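DsbA family protein (Salmonella typhimurium, PDB 7JVE) acts as a trimeric, thioredoxin-like bifunctional enzyme of the DsbA family, with both thiol oxidase and disulfide isomerase activities. Local coordinates at residues V28-Y31 with L32-P36; Q50-A53 with Q54-Y58. All coordinates share one frame; numbering follows the deposited sequence.

Contact 1: residues V28-Y31 with L32-P36; sequences VATY and LAEHP
Tyr31 and His35, one turn apart where helix 21-34 runs out, lay their rings on one another in an offset stack, with centroids 3.9 Å apart and planes only 13° from parallel. His35 ND1 sits over the middle of the phenol ring, and His35 CE1 comes to 3.4 Å from Tyr31 CE2. The imidazole is pinned by more than this stack: its ND1 gives a hydrogen bond of 2.8 Å to Tyr31 O, at 155° on the donor, while His35 N reaches the same oxygen at 2.9 Å. Two donors of one residue grip a single carbonyl just where the chain leaves helical geometry; the ND1 bond, together with the stack, sets the rotation of the His35 ring. The Tyr31 ring gets there because CG stands anti to the backbone N (chi1 169°), beside its own carbonyl carbon.

Packing is also close on the apolar flank. Leu32 CD1 meets Val28 CG1 at 3.8 Å, the two side chains running alongside in the same direction, and Leu32 CD2 lies in the plane of the Tyr31 ring, at its edge, 3.9 Å from Tyr31 CD1. Val28, Tyr31 and Leu32 are all buried.

The looser side belongs to Thr30 and the exposed Glu34. They too run side by side, but Glu34 OE1 merely passes Thr30 CG2 at 3.6 Å, and Thr30 OG1 turns back to hydrogen-bond Glu26 O.

This helix end lies far from the chain's centre, in the trimer stem: Val28 packs on Val28 of both other subunits, Leu32 meets Leu32 of the third subunit, and Pro36 leads into helix 37-64, resting on Ala42 of the second.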
loop_
_atom_site.group_PDB
_atom_site.type_symbol
_atom_site.label_atom_id
_atom_site.label_comp_id
_atom_site.label_asym_id
_atom_site.label_seq_id
_atom_site.Cartn_x
_atom_site.Cartn_y
_atom_site.Cartn_z
ATOM N N VAL A 28 13.418 28.031 -14.504
ATOM C CA VAL A 28 12.480 27.876 -13.398
ATOM C C VAL A 28 12.249 26.401 -13.081
ATOM O O VAL A 28 12.137 26.019 -11.908
ATOM C CB VAL A 28 11.161 28.602 -13.708
ATOM C CG1 VAL A 28 10.107 28.296 -12.624
ATOM C CG2 VAL A 28 11.390 30.102 -13.835
ATOM N N ALA A 29 12.155 25.549 -14.110
ATOM C CA ALA A 29 11.984 24.119 -13.859
ATOM C C ALA A 29 13.169 23.559 -13.088
ATOM O O ALA A 29 13.003 22.741 -12.174
ATOM C CB ALA A 29 11.798 23.356 -15.170
ATOM N N THR A 30 14.375 24.003 -13.435
ATOM C CA THR A 30 15.556 23.596 -12.687
ATOM C C THR A 30 15.467 24.061 -11.236
ATOM O O THR A 30 15.713 23.280 -10.307
ATOM C CB THR A 30 16.802 24.155 -13.369
ATOM O OG1 THR A 30 16.987 23.478 -14.617
ATOM C CG2 THR A 30 18.018 23.936 -12.507
ATOM N N TYR A 31 15.112 25.334 -11.021
ATOM C CA TYR A 31 14.884 25.823 -9.665
ATOM C C TYR A 31 13.906 24.931 -8.908
ATOM O O TYR A 31 14.095 24.655 -7.718
ATOM C CB TYR A 31 14.363 27.261 -9.696
ATOM C CG TYR A 31 13.847 27.759 -8.357
ATOM C CD1 TYR A 31 12.562 27.450 -7.926
ATOM C CD2 TYR A 31 14.636 28.552 -7.532
ATOM C CE1 TYR A 31 12.084 27.903 -6.704
ATOM C CE2 TYR A 31 14.165 29.019 -6.308
ATOM C CZ TYR A 31 12.885 28.688 -5.900
ATOM O OH TYR A 31 12.398 29.138 -4.688
ATOM N N LEU A 32 12.847 24.482 -9.583
ATOM C CA LEU A 32 11.815 23.701 -8.912
ATOM C C LEU A 32 12.294 22.290 -8.605
ATOM O O LEU A 32 11.930 21.715 -7.573
ATOM C CB LEU A 32 10.565 23.659 -9.774
ATOM C CG LEU A 32 9.955 25.028 -9.960
ATOM C CD1 LEU A 32 8.975 24.979 -11.143
ATOM C CD2 LEU A 32 9.273 25.393 -8.662
ATOM N N ALA A 33 13.086 21.706 -9.501
ATOM C CA ALA A 33 13.665 20.402 -9.210
ATOM C C ALA A 33 14.527 20.460 -7.954
ATOM O O ALA A 33 14.632 19.461 -7.229
ATOM C CB ALA A 33 14.470 19.911 -10.412
ATOM N N GLU A 34 15.113 21.630 -7.667
ATOM C CA GLU A 34 16.013 21.827 -6.533
ATOM C C GLU A 34 15.298 22.330 -5.284
ATOM O O GLU A 34 15.841 22.204 -4.183
ATOM C CB GLU A 34 17.133 22.817 -6.899
ATOM C CG GLU A 34 18.192 22.255 -7.857
ATOM C CD GLU A 34 19.037 23.338 -8.546
ATOM O OE1 GLU A 34 19.784 22.998 -9.499
ATOM O OE2 GLU A 34 18.981 24.519 -8.119
ATOM N N HIS A 35 14.107 22.909 -5.424
ATOM C CA HIS A 35 13.236 23.229 -4.298
ATOM C C HIS A 35 11.930 22.470 -4.500
ATOM O O HIS A 35 10.884 23.077 -4.764
ATOM C CB HIS A 35 12.965 24.727 -4.182
ATOM C CG HIS A 35 14.194 25.582 -4.224
ATOM N ND1 HIS A 35 15.032 25.634 -5.318
ATOM C CD2 HIS A 35 14.699 26.455 -3.322
ATOM C CE1 HIS A 35 16.016 26.484 -5.079
ATOM N NE2 HIS A 35 15.831 27.003 -3.878
ATOM N N PRO A 36 11.957 21.136 -4.384
ATOM C CA PRO A 36 10.803 20.324 -4.823
ATOM C C PRO A 36 9.625 20.305 -3.864
ATOM O O PRO A 36 8.671 19.551 -4.068
ATOM C CB PRO A 36 11.403 18.924 -4.975
ATOM C CG PRO A 36 12.554 18.904 -4.000
ATOM C CD PRO A 36 13.069 20.315 -3.873
#

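Contact 2: residues Q50-A53 with Q54-Y58. With EDO (1,2-ethanediol), chain M.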
loop_
_atom_site.group_PDB
_atom_site.type_symbol
_atom_site.label_atom_id
_atom_site.label_comp_id
_atom_site.label_asym_id
_atom_site.label_seq_id
_atom_site.Cartn_x
_atom_site.Cartn_y
_atom_site.Cartn_z
ATOM N N GLN A 50 -9.593 16.216 -7.087
ATOM C CA GLN A 50 -10.144 15.038 -7.749
ATOM C C GLN A 50 -11.186 14.355 -6.873
ATOM O O GLN A 50 -12.161 13.803 -7.396
ATOM C CB GLN A 50 -9.016 14.086 -8.154
ATOM C CG GLN A 50 -8.138 14.743 -9.228
ATOM C CD GLN A 50 -6.969 13.891 -9.691
ATOM O OE1 GLN A 50 -6.517 14.015 -10.847
ATOM N NE2 GLN A 50 -6.443 13.038 -8.783
ATOM N N GLN A 51 -11.019 14.414 -5.547
ATOM C CA GLN A 51 -12.042 13.902 -4.646
ATOM C C GLN A 51 -13.363 14.639 -4.866
ATOM O O GLN A 51 -14.425 14.019 -5.028
ATOM C CB GLN A 51 -11.568 14.029 -3.189
ATOM C CG GLN A 51 -12.337 13.176 -2.186
ATOM C CD GLN A 51 -13.767 13.672 -1.944
ATOM O OE1 GLN A 51 -13.998 14.868 -1.782
ATOM N NE2 GLN A 51 -14.733 12.750 -1.947
ATOM N N ILE A 52 -13.310 15.967 -4.889
ATOM C CA ILE A 52 -14.532 16.739 -5.063
ATOM C C ILE A 52 -15.123 16.492 -6.445
ATOM O O ILE A 52 -16.338 16.325 -6.596
ATOM C CB ILE A 52 -14.249 18.226 -4.804
ATOM C CG1 ILE A 52 -13.900 18.429 -3.332
ATOM C CG2 ILE A 52 -15.443 19.092 -5.197
ATOM C CD1 ILE A 52 -13.406 19.828 -3.051
ATOM N N ALA A 53 -14.272 16.427 -7.466
ATOM C CA ALA A 53 -14.768 16.204 -8.819
ATOM C C ALA A 53 -15.381 14.815 -8.953
ATOM O O ALA A 53 -16.421 14.646 -9.601
ATOM C CB ALA A 53 -13.638 16.396 -9.826
ATOM N N GLN A 54 -14.763 13.815 -8.330
ATOM C CA GLN A 54 -15.310 12.459 -8.366
ATOM C C GLN A 54 -16.681 12.407 -7.704
ATOM O O GLN A 54 -17.633 11.846 -8.262
ATOM C CB GLN A 54 -14.349 11.486 -7.676
ATOM C CG GLN A 54 -14.716 10.022 -7.842
ATOM C CD GLN A 54 -14.197 9.467 -9.154
ATOM O OE1 GLN A 54 -14.217 10.162 -10.171
ATOM N NE2 GLN A 54 -13.693 8.231 -9.135
ATOM N N GLN A 55 -16.785 12.975 -6.496
ATOM C CA GLN A 55 -18.042 13.003 -5.755
ATOM C C GLN A 55 -19.141 13.666 -6.572
ATOM O O GLN A 55 -20.252 13.134 -6.701
ATOM C CB GLN A 55 -17.834 13.747 -4.435
ATOM C CG GLN A 55 -19.016 13.807 -3.445
ATOM C CD GLN A 55 -19.563 12.428 -3.022
ATOM O OE1 GLN A 55 -20.721 12.314 -2.628
ATOM N NE2 GLN A 55 -18.751 11.376 -3.179
ATOM N N GLN A 56 -18.854 14.843 -7.115
ATOM C CA GLN A 56 -19.832 15.530 -7.942
ATOM C C GLN A 56 -20.301 14.652 -9.094
ATOM O O GLN A 56 -21.500 14.608 -9.402
ATOM C CB GLN A 56 -19.237 16.834 -8.458
ATOM C CG GLN A 56 -19.252 17.955 -7.407
ATOM C CD GLN A 56 -18.339 19.135 -7.771
ATOM O OE1 GLN A 56 -17.494 19.029 -8.670
ATOM N NE2 GLN A 56 -18.514 20.267 -7.077
ATOM N N ALA A 57 -19.378 13.927 -9.731
ATOM C CA ALA A 57 -19.762 13.111 -10.881
ATOM C C ALA A 57 -20.614 11.925 -10.455
ATOM O O ALA A 57 -21.541 11.542 -11.175
ATOM C CB ALA A 57 -18.523 12.626 -11.631
ATOM N N TYR A 58 -20.295 11.321 -9.301
ATOM C CA TYR A 58 -21.128 10.250 -8.750
ATOM C C TYR A 58 -22.521 10.756 -8.396
ATOM O O TYR A 58 -23.517 10.054 -8.619
ATOM C CB TYR A 58 -20.478 9.635 -7.504
ATOM C CG TYR A 58 -19.507 8.513 -7.785
ATOM C CD1 TYR A 58 -19.869 7.433 -8.600
ATOM C CD2 TYR A 58 -18.235 8.511 -7.209
ATOM C CE1 TYR A 58 -18.992 6.394 -8.850
ATOM C CE2 TYR A 58 -17.353 7.478 -7.453
ATOM C CZ TYR A 58 -17.728 6.434 -8.268
ATOM O OH TYR A 58 -16.835 5.429 -8.505
HETATM C C1 EDO M . -18.010 8.572 -11.798
HETATM O O1 EDO M . -17.520 7.961 -12.995
HETATM C C2 EDO M . -16.837 9.236 -11.084
HETATM O O2 EDO M . -15.972 9.892 -12.044
#
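Gln51 and Gln55 lie alongside each other on one flank of helix 37-64, pointing the same way, with their amide planes only 19° apart. They touch lightly, Gln51 NE2 standing 4.1 Å from Gln55 CB, and the two amides serve different neighbours. Gln51 NE2 hydrogen-bonds to Glu164 O of the third subunit, whereas Gln55 OE1 accepts from Val235 N of strand 234-237 in its own chain.

Ile52 and Gln56 repeat this side-by-side pattern on an exposed flank. Here Gln56 CG lies beside the backbone N and the chain runs extended from there, back and outward, until NE2 is 3.8 Å from Ile52 CG2. The backbone beneath is regular: Gln56 N donates to Ile52 O at 3.0 Å, and Gln55 N does the same to Gln51 O.

Gln54 leaves the backbone much as Gln55 does, with CG anti to the backbone N (chi1 -171°) and a bend in the same sense at chi2 (84°), but from another place on the helix, and its amide meets other partners. OE1 reaches a 1,2-ethanediol, probably from the crystallisation liquor, whose O2 donates to it over 2.6 Å. Gln54 NE2 hydrogen-bonds to Lys162 O of the third subunit, so both ends of this amide are engaged. The diol lies over one face of the Tyr58 ring, with C2 3.9 Å above the plane near its centre and C1 3.8 Å from CE1; it is also hydrogen-bonded to Asp212 OD2. Tyr58 OH in turn hydrogen-bonds with Asp212 O and Lys162 NZ of the third subunit.

These i to i+4 pairs are ordinary alpha-helix geometry, put to use where the long stem helix meets the thioredoxin-fold domain: one flank hydrogen-bonds through Gln55 to strand 234-237, outermost in the sheet within this chain, another to a neighbouring subunit.

How the contacts relate
From the N terminus the chain passes through helix 21-34, where contact 1 closes a short local turn at the helix end, and continues after Pro36 into helix 37-64, which carries contact 2. The two are in series: contact 1 is complete before contact 2 opens, so they neither nest nor cross. Their centres lie 31 Å apart and their nearest atoms about 17 Å, without touching. Contact 1 belongs to the outlying part of the stem where subunits pack on each other; contact 2 lies nearer the chain's centre, beside strand 234-237 of the thioredoxin-fold domain. Both touch the third subunit, contact 1 through packing in the stem and contact 2 beside the domain.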